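PDB 6DJ8: beta sliding clamp from Borrelia burgdorferi, which probably tethers DNA polymerases and other proteins to DNA as a ring-shaped head-to-tail dimer, making replication processive. Local coordinates for residues N35-L46 with V79-Y87. Sequence-based numbering, arbitrary orientation.
Sequences NRNMNDIWSALL and VLINASNFY
Leu45 and Ile81 form the hydrogen-bonded pair of an antiparallel ladder: Leu45 N gives to Ile81 O at 2.9 Å, and Ile81 N returns a bond to Leu45 O. Where residues 79-87 pass from strand into helix, Ala83 N adds a third, almost straight bond (174°) to Ser43 O.

Polar contacts continue around the helix start. Asn82 is the N-cap: its chi1 of 176° sets the amide so that OD1 accepts from Asn85 N at 2.8 Å while ND2 turns to the 37-40 turn. There ND2 gives to a water that in turn donates to Met38 O and Asp40 O, so one side chain caps the helix and ties it to the turn. A second water accepts from Ser84 N and donates to Ser43 O, which thus takes two bonds, and more weakly to Asn35 OD1.

Apolar packing divides between the faces of the ladder. On one, Leu45 runs alongside Ile81, its CD1 touching Ile81 CG2 and Phe86 CD2, while its CD2 rests on Ala83 CB at 3.8 Å. On the other, Leu80 CG meets Ala44 CB at 3.8 Å and Leu80 CD1 reaches Leu46 CB; helix 135-140 packs against Leu46 and Leu80 here. From the turn, the extended Met38 side chain crosses the Asn85 amide at about a right angle, near Thr322 and Arg324 of the second subunit.

Within the N-terminal clamp domain, strand 77-82 pairs antiparallel with strand 44-50 and leads directly into helix 83-92, a strand-to-helix junction of the DNA-clamp fold.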
# COMPACT_ATOMS: atom_id res chain seq x y z
N ASN A 35 -18.17 0.78 6.15
CA ASN A 35 -18.71 1.85 5.31
C ASN A 35 -19.32 1.26 4.04
O ASN A 35 -18.66 1.15 3.00
CB ASN A 35 -17.63 2.87 4.98
CG ASN A 35 -18.08 3.91 3.97
OD1 ASN A 35 -19.23 4.37 3.99
ND2 ASN A 35 -17.18 4.27 3.06
N ARG A 36 -20.59 0.89 4.11
CA ARG A 36 -21.27 0.35 2.94
C ARG A 36 -21.65 1.47 1.98
O ARG A 36 -20.98 1.68 0.96
CB ARG A 36 -22.51 -0.45 3.34
CG ARG A 36 -22.18 -1.79 3.96
CD ARG A 36 -23.34 -2.77 3.86
NE ARG A 36 -24.56 -2.29 4.50
CZ ARG A 36 -24.72 -2.17 5.82
NH1 ARG A 36 -23.72 -2.48 6.64
NH2 ARG A 36 -25.86 -1.72 6.32
N ASN A 37 -22.72 2.20 2.29
CA ASN A 37 -23.31 3.14 1.36
C ASN A 37 -23.72 4.40 2.11
O ASN A 37 -24.07 4.36 3.29
CB ASN A 37 -24.49 2.51 0.59
CG ASN A 37 -25.83 3.07 1.00
OD1 ASN A 37 -26.23 4.15 0.56
ND2 ASN A 37 -26.56 2.31 1.82
N MET A 38 -23.62 5.53 1.41
CA MET A 38 -23.88 6.84 1.99
C MET A 38 -25.29 6.98 2.56
O MET A 38 -25.49 7.78 3.47
CB MET A 38 -23.61 7.88 0.91
CG MET A 38 -24.09 9.28 1.16
SD MET A 38 -23.76 10.24 -0.34
CE MET A 38 -24.16 11.87 0.23
N ASN A 39 -26.25 6.19 2.08
CA ASN A 39 -27.60 6.20 2.62
C ASN A 39 -27.77 5.31 3.83
O ASN A 39 -28.88 5.25 4.37
CB ASN A 39 -28.63 5.80 1.56
CG ASN A 39 -28.90 6.90 0.57
OD1 ASN A 39 -28.68 8.07 0.87
ND2 ASN A 39 -29.39 6.54 -0.61
N ASP A 40 -26.73 4.61 4.26
CA ASP A 40 -26.84 3.64 5.34
C ASP A 40 -26.59 4.30 6.70
O ASP A 40 -25.49 4.79 6.96
CB ASP A 40 -25.82 2.53 5.12
CG ASP A 40 -25.90 1.46 6.18
OD1 ASP A 40 -26.89 1.45 6.94
OD2 ASP A 40 -24.94 0.68 6.27
N ILE A 41 -27.59 4.24 7.58
CA ILE A 41 -27.42 4.87 8.89
C ILE A 41 -26.34 4.17 9.70
O ILE A 41 -25.76 4.79 10.60
CB ILE A 41 -28.74 4.90 9.69
CG1 ILE A 41 -29.22 3.49 10.01
CG2 ILE A 41 -29.82 5.69 8.96
CD1 ILE A 41 -30.27 3.48 11.09
N TRP A 42 -26.05 2.90 9.42
CA TRP A 42 -24.98 2.20 10.12
C TRP A 42 -23.61 2.48 9.51
O TRP A 42 -22.60 1.95 10.00
CB TRP A 42 -25.28 0.70 10.13
CG TRP A 42 -26.63 0.45 10.70
CD1 TRP A 42 -27.72 -0.04 10.04
CD2 TRP A 42 -27.07 0.74 12.04
NE1 TRP A 42 -28.81 -0.10 10.88
CE2 TRP A 42 -28.43 0.37 12.11
CE3 TRP A 42 -26.45 1.25 13.18
CZ2 TRP A 42 -29.18 0.51 13.28
CZ3 TRP A 42 -27.19 1.40 14.33
CH2 TRP A 42 -28.54 1.02 14.38
N SER A 43 -23.56 3.30 8.47
CA SER A 43 -22.32 3.85 7.96
C SER A 43 -22.09 5.27 8.46
O SER A 43 -21.10 5.90 8.08
CB SER A 43 -22.31 3.81 6.43
OG SER A 43 -22.26 2.47 5.97
N ALA A 44 -22.98 5.77 9.31
CA ALA A 44 -22.94 7.13 9.79
C ALA A 44 -22.35 7.19 11.19
O ALA A 44 -22.23 6.18 11.89
CB ALA A 44 -24.34 7.74 9.80
N LEU A 45 -21.99 8.40 11.61
CA LEU A 45 -21.74 8.64 13.02
C LEU A 45 -22.66 9.75 13.50
O LEU A 45 -23.23 10.51 12.71
CB LEU A 45 -20.26 8.97 13.27
CG LEU A 45 -19.63 10.05 12.42
CD1 LEU A 45 -20.01 11.39 12.97
CD2 LEU A 45 -18.11 9.91 12.38
N LEU A 46 -22.83 9.82 14.81
CA LEU A 46 -23.74 10.78 15.42
C LEU A 46 -22.89 11.79 16.17
O LEU A 46 -22.09 11.40 17.03
CB LEU A 46 -24.74 10.09 16.36
CG LEU A 46 -25.61 11.00 17.22
CD1 LEU A 46 -26.57 11.78 16.35
CD2 LEU A 46 -26.39 10.20 18.28
N VAL A 79 -26.57 15.74 14.80
CA VAL A 79 -26.49 15.47 13.37
C VAL A 79 -26.01 14.04 13.16
O VAL A 79 -25.01 13.62 13.75
CB VAL A 79 -25.54 16.45 12.64
CG1 VAL A 79 -25.33 15.99 11.23
CG2 VAL A 79 -26.14 17.84 12.63
N LEU A 80 -26.71 13.30 12.31
CA LEU A 80 -26.27 11.99 11.85
C LEU A 80 -25.72 12.13 10.44
O LEU A 80 -26.45 12.58 9.54
CB LEU A 80 -27.42 10.99 11.88
CG LEU A 80 -27.11 9.52 11.63
CD1 LEU A 80 -26.30 8.97 12.80
CD2 LEU A 80 -28.41 8.74 11.45
N ILE A 81 -24.46 11.78 10.24
CA ILE A 81 -23.81 12.01 8.95
C ILE A 81 -22.89 10.85 8.60
O ILE A 81 -22.19 10.32 9.47
CB ILE A 81 -23.03 13.34 8.93
CG1 ILE A 81 -22.32 13.55 7.58
CG2 ILE A 81 -22.01 13.39 10.05
CD1 ILE A 81 -21.73 14.92 7.48
N ASN A 82 -22.92 10.44 7.34
CA ASN A 82 -22.03 9.41 6.83
C ASN A 82 -20.59 9.67 7.23
O ASN A 82 -20.06 10.74 6.97
CB ASN A 82 -22.16 9.34 5.30
CG ASN A 82 -21.20 8.37 4.69
OD1 ASN A 82 -20.14 8.76 4.17
ND2 ASN A 82 -21.54 7.09 4.76
N ALA A 83 -19.97 8.67 7.90
CA ALA A 83 -18.67 8.90 8.51
C ALA A 83 -17.59 9.18 7.46
O ALA A 83 -16.71 10.01 7.68
CB ALA A 83 -18.25 7.69 9.35
N SER A 84 -17.61 8.43 6.36
CA SER A 84 -16.58 8.57 5.32
C SER A 84 -16.64 9.95 4.67
O SER A 84 -15.61 10.59 4.44
CB SER A 84 -16.77 7.45 4.29
OG SER A 84 -15.83 7.54 3.24
N ASN A 85 -17.85 10.44 4.37
CA ASN A 85 -17.97 11.78 3.78
C ASN A 85 -17.52 12.86 4.76
O ASN A 85 -16.82 13.80 4.38
CB ASN A 85 -19.40 12.04 3.32
CG ASN A 85 -19.79 11.20 2.13
OD1 ASN A 85 -18.94 10.55 1.52
ND2 ASN A 85 -21.07 11.21 1.79
N PHE A 86 -17.92 12.74 6.03
CA PHE A 86 -17.54 13.74 7.01
C PHE A 86 -16.03 13.79 7.18
O PHE A 86 -15.44 14.87 7.27
CB PHE A 86 -18.22 13.44 8.35
CG PHE A 86 -18.16 14.56 9.33
CD1 PHE A 86 -18.17 15.88 8.90
CD2 PHE A 86 -18.08 14.30 10.69
CE1 PHE A 86 -18.11 16.92 9.81
CE2 PHE A 86 -18.03 15.34 11.60
CZ PHE A 86 -18.04 16.65 11.15
N TYR A 87 -15.40 12.62 7.26
CA TYR A 87 -13.95 12.56 7.32
C TYR A 87 -13.32 13.22 6.10
O TYR A 87 -12.35 13.97 6.22
CB TYR A 87 -13.50 11.10 7.44
CG TYR A 87 -12.01 10.92 7.63
CD1 TYR A 87 -11.38 11.49 8.72
CD2 TYR A 87 -11.25 10.19 6.73
CE1 TYR A 87 -10.01 11.34 8.92
CE2 TYR A 87 -9.86 10.02 6.92
CZ TYR A 87 -9.26 10.60 8.03
OH TYR A 87 -7.92 10.47 8.26
O HOH W 1 -18.99 5.85 6.45
O HOH W 2 -24.06 6.84 5.99